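PDB 1WDU: TRAS1 ORF2p from Bombyx mori, which supplies the endonuclease of a telomere-specific non-LTR retrotransposon in this N-terminal domain, and as a whole protein probably binds nucleic acid. Local coordinates for residues A[35-40]-A[49-54]; A[98-103]-A[137-142]. The protein carries 1 engineered substitution. All blocks are in the same frame, centred on the assembly; numbering follows the deposited sequence.

Contact 1. Residues A[35-40]-A[49-54]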
loop_
_atom_site.group_PDB
_atom_site.type_symbol
_atom_site.label_atom_id
_atom_site.label_comp_id
_atom_site.label_asym_id
_atom_site.label_seq_id
_atom_site.Cartn_x
_atom_site.Cartn_y
_atom_site.Cartn_z
ATOM N N ALA A 35 -13.303 -2.851 -10.496
ATOM C CA ALA A 35 -13.792 -2.102 -11.648
ATOM C C ALA A 35 -13.741 -0.633 -11.226
ATOM O O ALA A 35 -13.262 0.230 -11.964
ATOM C CB ALA A 35 -15.222 -2.514 -11.972
ATOM N N GLU A 36 -14.231 -0.367 -10.017
ATOM C CA GLU A 36 -14.237 0.984 -9.467
ATOM C C GLU A 36 -12.808 1.504 -9.390
ATOM O O GLU A 36 -12.541 2.656 -9.726
ATOM C CB GLU A 36 -14.847 0.987 -8.067
ATOM C CG GLU A 36 -16.331 0.696 -8.020
ATOM C CD GLU A 36 -16.814 0.442 -6.600
ATOM O OE1 GLU A 36 -16.732 -0.725 -6.144
ATOM O OE2 GLU A 36 -17.256 1.410 -5.938
ATOM N N LEU A 37 -11.895 0.647 -8.938
ATOM C CA LEU A 37 -10.489 1.022 -8.824
ATOM C C LEU A 37 -9.975 1.475 -10.199
ATOM O O LEU A 37 -9.355 2.535 -10.313
ATOM C CB LEU A 37 -9.680 -0.166 -8.282
ATOM C CG LEU A 37 -8.278 0.036 -7.696
ATOM C CD1 LEU A 37 -7.241 -0.049 -8.789
ATOM C CD2 LEU A 37 -8.210 1.370 -6.947
ATOM N N ALA A 38 -10.250 0.685 -11.235
ATOM C CA ALA A 38 -9.844 1.027 -12.607
ATOM C C ALA A 38 -10.408 2.392 -13.021
ATOM O O ALA A 38 -9.693 3.229 -13.574
ATOM C CB ALA A 38 -10.328 -0.043 -13.587
ATOM N N ILE A 39 -11.688 2.608 -12.732
ATOM C CA ILE A 39 -12.364 3.858 -13.061
ATOM C C ILE A 39 -11.743 5.062 -12.371
ATOM O O ILE A 39 -11.570 6.117 -12.989
ATOM C CB ILE A 39 -13.882 3.766 -12.719
ATOM C CG1 ILE A 39 -14.575 2.834 -13.725
ATOM C CG2 ILE A 39 -14.529 5.156 -12.740
ATOM C CD1 ILE A 39 -16.009 2.550 -13.389
ATOM N N GLU A 40 -11.403 4.902 -11.095
ATOM C CA GLU A 40 -10.791 5.969 -10.304
ATOM C C GLU A 40 -9.389 6.312 -10.796
ATOM O O GLU A 40 -8.994 7.478 -10.807
ATOM C CB GLU A 40 -10.711 5.556 -8.833
ATOM C CG GLU A 40 -12.063 5.384 -8.148
ATOM C CD GLU A 40 -12.826 6.692 -8.000
ATOM O OE1 GLU A 40 -13.349 7.205 -9.018
ATOM O OE2 GLU A 40 -12.895 7.205 -6.860
ATOM N N ALA A 49 -1.122 1.964 -8.159
ATOM C CA ALA A 49 -2.156 1.506 -7.250
ATOM C C ALA A 49 -1.525 0.424 -6.367
ATOM O O ALA A 49 -0.934 -0.535 -6.875
ATOM C CB ALA A 49 -3.342 0.947 -8.018
ATOM N N LEU A 50 -1.600 0.618 -5.051
ATOM C CA LEU A 50 -1.083 -0.355 -4.084
ATOM C C LEU A 50 -2.339 -1.082 -3.606
ATOM O O LEU A 50 -3.118 -0.556 -2.806
ATOM C CB LEU A 50 -0.376 0.354 -2.927
ATOM C CG LEU A 50 0.774 1.297 -3.338
ATOM C CD1 LEU A 50 1.333 1.977 -2.102
ATOM C CD2 LEU A 50 1.864 0.536 -4.060
ATOM N N ILE A 51 -2.524 -2.293 -4.120
ATOM C CA ILE A 51 -3.703 -3.102 -3.851
ATOM C C ILE A 51 -3.550 -4.248 -2.865
ATOM O O ILE A 51 -2.469 -4.812 -2.706
ATOM C CB ILE A 51 -4.211 -3.734 -5.165
ATOM C CG1 ILE A 51 -4.329 -2.671 -6.253
ATOM C CG2 ILE A 51 -5.555 -4.412 -4.941
ATOM C CD1 ILE A 51 -4.435 -3.267 -7.653
ATOM N N GLN A 52 -4.664 -4.592 -2.221
ATOM C CA GLN A 52 -4.732 -5.722 -1.305
ATOM C C GLN A 52 -6.022 -6.445 -1.630
ATOM O O GLN A 52 -7.033 -5.807 -1.941
ATOM C CB GLN A 52 -4.777 -5.287 0.164
ATOM C CG GLN A 52 -3.575 -4.492 0.624
ATOM C CD GLN A 52 -3.675 -3.052 0.201
ATOM O OE1 GLN A 52 -4.698 -2.408 0.434
ATOM N NE2 GLN A 52 -2.619 -2.532 -0.419
ATOM N N GLU A 53 -5.980 -7.775 -1.577
ATOM C CA GLU A 53 -7.162 -8.587 -1.833
ATOM C C GLU A 53 -7.814 -8.345 -3.194
ATOM O O GLU A 53 -9.012 -8.068 -3.274
ATOM C CB GLU A 53 -8.201 -8.333 -0.741
ATOM C CG GLU A 53 -7.721 -8.624 0.661
ATOM C CD GLU A 53 -7.977 -10.052 1.075
ATOM O OE1 GLU A 53 -7.222 -10.955 0.646
ATOM O OE2 GLU A 53 -8.949 -10.272 1.828
ATOM N N PRO A 54 -7.039 -8.433 -4.282
ATOM C CA PRO A 54 -7.646 -8.214 -5.597
ATOM C C PRO A 54 -8.479 -9.436 -5.973
ATOM O O PRO A 54 -8.275 -10.528 -5.439
ATOM C CB PRO A 54 -6.437 -8.046 -6.504
ATOM C CG PRO A 54 -5.465 -8.998 -5.898
ATOM C CD PRO A 54 -5.602 -8.728 -4.410
#
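L37 of helix 31-44 meets A49 and I51 of strand 48-52 inside a beta-alpha-beta unit, in which strand 20-26 leads into the helix and the helix into a parallel neighbouring strand. In the four-layered alpha/beta sandwich of this endonuclease domain, the contact joins an outer helix to the sheet beneath it. The tight part is small and wholly apolar. One methyl, L37 CD1, touches both partners, with A49 CB at 4.1 Å and I51 CD1 at 4.4 Å, and just 81 Å² is buried in all. L37 has CG anti to its own N (chi1 -163°), which carries the branch out from the helix towards the sheet. The same leucine also packs on L23, so it sits over strands 20-26 and 48-52; within the sheet A49 and I51 touch A86 of strand 83-87. Away from L37 the helix is more open: I39 is exposed and A35 partly so, while E40 leans on D226 and L229. E36 OE1 is hydrogen-bonded to S231 OG instead of to the strand. On strand 48-52, L50 and Q52 turn away from the helix to the facing sheet: L50 lies against S121 of strand 116-123, and Q52 against Y123, its NE2 hydrogen-bonded to S121 OG. Q52 NE2 also makes a weak bond to L50 O, 3.1 Å long and bent to 132°.

Contact 2. Residues A[98-103]-A[137-142]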
loop_
_atom_site.group_PDB
_atom_site.type_symbol
_atom_site.label_atom_id
_atom_site.label_comp_id
_atom_site.label_asym_id
_atom_site.label_seq_id
_atom_site.Cartn_x
_atom_site.Cartn_y
_atom_site.Cartn_z
ATOM N N PRO A 98 11.550 -10.622 -7.162
ATOM C CA PRO A 98 10.992 -11.933 -6.810
ATOM C C PRO A 98 11.456 -12.415 -5.433
ATOM O O PRO A 98 10.695 -13.034 -4.701
ATOM C CB PRO A 98 11.496 -12.840 -7.935
ATOM C CG PRO A 98 11.626 -11.904 -9.102
ATOM C CD PRO A 98 12.227 -10.671 -8.473
ATOM N N GLN A 99 12.703 -12.124 -5.085
ATOM C CA GLN A 99 13.250 -12.541 -3.797
ATOM C C GLN A 99 12.558 -11.892 -2.603
ATOM O O GLN A 99 12.528 -12.464 -1.513
ATOM C CB GLN A 99 14.753 -12.224 -3.724
ATOM C CG GLN A 99 15.608 -13.043 -4.666
ATOM C CD GLN A 99 15.509 -14.536 -4.389
ATOM O OE1 GLN A 99 15.932 -15.018 -3.331
ATOM N NE2 GLN A 99 14.943 -15.277 -5.339
ATOM N N LEU A 100 12.008 -10.698 -2.801
ATOM C CA LEU A 100 11.365 -9.989 -1.704
ATOM C C LEU A 100 9.868 -10.200 -1.628
ATOM O O LEU A 100 9.259 -9.995 -0.578
ATOM C CB LEU A 100 11.658 -8.497 -1.813
ATOM C CG LEU A 100 13.144 -8.149 -1.828
ATOM C CD1 LEU A 100 13.324 -6.664 -2.100
ATOM C CD2 LEU A 100 13.771 -8.551 -0.498
ATOM N N THR A 101 9.275 -10.614 -2.738
ATOM C CA THR A 101 7.841 -10.823 -2.792
ATOM C C THR A 101 7.443 -12.152 -2.168
ATOM O O THR A 101 8.102 -13.173 -2.373
ATOM C CB THR A 101 7.338 -10.768 -4.248
ATOM O OG1 THR A 101 7.841 -11.899 -4.971
ATOM C CG2 THR A 101 7.822 -9.488 -4.918
ATOM N N THR A 102 6.357 -12.123 -1.400
ATOM C CA THR A 102 5.847 -13.310 -0.724
ATOM C C THR A 102 4.346 -13.432 -0.953
ATOM O O THR A 102 3.788 -12.824 -1.871
ATOM C CB THR A 102 6.075 -13.222 0.794
ATOM O OG1 THR A 102 5.232 -12.192 1.340
ATOM C CG2 THR A 102 7.541 -12.900 1.098
ATOM N N ASN A 103 3.697 -14.218 -0.102
ATOM C CA ASN A 103 2.258 -14.420 -0.190
ATOM C C ASN A 103 1.507 -13.250 0.438
ATOM O O ASN A 103 0.289 -13.144 0.288
ATOM C CB ASN A 103 1.858 -15.716 0.528
ATOM C CG ASN A 103 2.469 -16.958 -0.111
ATOM O OD1 ASN A 103 1.749 -17.862 -0.540
ATOM N ND2 ASN A 103 3.801 -17.009 -0.173
ATOM N N ILE A 137 9.109 -7.107 6.587
ATOM C CA ILE A 137 9.309 -5.668 6.432
ATOM C C ILE A 137 10.785 -5.372 6.636
ATOM O O ILE A 137 11.380 -4.616 5.875
ATOM C CB ILE A 137 8.475 -4.838 7.453
ATOM C CG1 ILE A 137 6.979 -5.083 7.221
ATOM C CG2 ILE A 137 8.815 -3.340 7.340
ATOM C CD1 ILE A 137 6.532 -4.852 5.800
ATOM N N LYS A 138 11.369 -5.982 7.664
ATOM C CA LYS A 138 12.788 -5.798 7.959
ATOM C C LYS A 138 13.638 -6.263 6.780
ATOM O O LYS A 138 14.504 -5.534 6.308
ATOM C CB LYS A 138 13.179 -6.583 9.217
ATOM C CG LYS A 138 12.450 -6.136 10.480
ATOM C CD LYS A 138 13.071 -6.730 11.746
ATOM C CE LYS A 138 12.413 -6.153 13.005
ATOM N NZ LYS A 138 12.993 -6.679 14.282
ATOM N N ARG A 139 13.373 -7.479 6.310
ATOM C CA ARG A 139 14.101 -8.058 5.186
ATOM C C ARG A 139 14.091 -7.121 3.980
ATOM O O ARG A 139 15.122 -6.939 3.320
ATOM C CB ARG A 139 13.487 -9.410 4.811
ATOM C CG ARG A 139 14.213 -10.162 3.697
ATOM C CD ARG A 139 13.939 -11.663 3.797
ATOM N NE ARG A 139 14.663 -12.440 2.795
ATOM C CZ ARG A 139 14.255 -12.621 1.540
ATOM N NH1 ARG A 139 13.116 -12.081 1.123
ATOM N NH2 ARG A 139 14.988 -13.344 0.700
ATOM N N VAL A 140 12.933 -6.522 3.699
ATOM C CA VAL A 140 12.814 -5.597 2.570
ATOM C C VAL A 140 13.652 -4.351 2.825
ATOM O O VAL A 140 14.358 -3.883 1.945
ATOM C CB VAL A 140 11.333 -5.163 2.325
ATOM C CG1 VAL A 140 11.279 -4.047 1.304
ATOM C CG2 VAL A 140 10.508 -6.344 1.833
ATOM N N GLU A 141 13.580 -3.826 4.044
ATOM C CA GLU A 141 14.314 -2.622 4.409
ATOM C C GLU A 141 15.844 -2.767 4.326
ATOM O O GLU A 141 16.521 -1.913 3.749
ATOM C CB GLU A 141 13.895 -2.187 5.819
ATOM C CG GLU A 141 13.967 -0.683 6.090
ATOM C CD GLU A 141 15.358 -0.204 6.458
ATOM O OE1 GLU A 141 15.531 1.020 6.652
ATOM O OE2 GLU A 141 16.277 -1.046 6.560
ATOM N N ARG A 142 16.391 -3.846 4.883
ATOM C CA ARG A 142 17.842 -4.033 4.866
ATOM C C ARG A 142 18.384 -4.454 3.505
ATOM O O ARG A 142 19.379 -3.916 3.031
ATOM C CB ARG A 142 18.274 -5.063 5.923
ATOM C CG ARG A 142 18.000 -6.518 5.564
ATOM C CD ARG A 142 18.676 -7.463 6.553
ATOM N NE ARG A 142 19.300 -8.604 5.881
ATOM C CZ ARG A 142 18.637 -9.597 5.294
ATOM N NH1 ARG A 142 17.313 -9.609 5.293
ATOM N NH2 ARG A 142 19.304 -10.570 4.683
#
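R139 reaches from helix 131-142 to the backbone of Q99 and crosses the side chain of L100 on the way. Its CG stands anti to the backbone N (chi1 -176°) and the chain runs extended from CG to NE, which delivers the guanidinium end-on to the loop. NH1 gives Q99 O a short hydrogen bond of 2.7 Å that is almost straight, at 172°. The oxygen lies at the edge of the guanidinium, practically in its plane, whereas the donor is tilted 30° out of the carbonyl plane. NH2 adds a weak second bond to the same Q99 O at 3.4 Å, so two nitrogens share one acceptor and the rotation of the group is restrained. L100 runs obliquely to the arginine, its CD2 coming within 3.9 Å of R139 NH1. The pair sits where the loop linking strands 93-96 and 105-111 meets helix 131-142, which covers one sheet of the alpha/beta sandwich. Next to the arginine, towards V140, the contact becomes apolar. L100 CB approaches V140 CG2 at 4.4 Å, and CD2 of the leucine lies at the same distance from V140 CA, while both residues rest on V107 of strand 105-111. With R139 exchanged for an alanine, Q99 O would probably lose both nitrogen donors and L100 CD2 the NH1 beside it. K143 NZ lies close to R139 NH2, two like charges near each other. On the loop, T101 OG1 donates to P98 O at 3.1 Å, closing the turn from P98 to T101, which includes Q99. Further along, T102 OG1 is hydrogen-bonded to Q136 OE1 of the same helix.

Contact 1 closes along the chain before contact 2 opens, and the two do not touch: their centres are 22 Å apart and their nearest atoms about 8 Å. Each sets a helix against a different sheet, helix 31-44 on the six-stranded one and helix 131-142 on the seven-stranded one. Strand 116-123 of the seven-stranded sheet lies against strand 48-52 of the other, S121 OG hydrogen-bonding to I51 O of contact 1, and pairs with strand 105-111, on which L100 and V140 of contact 2 rest. In DNase I-like endonucleases the active site lies at one end of such a two-sheet sandwich, probably here too; neither contact includes a metal or nucleic acid.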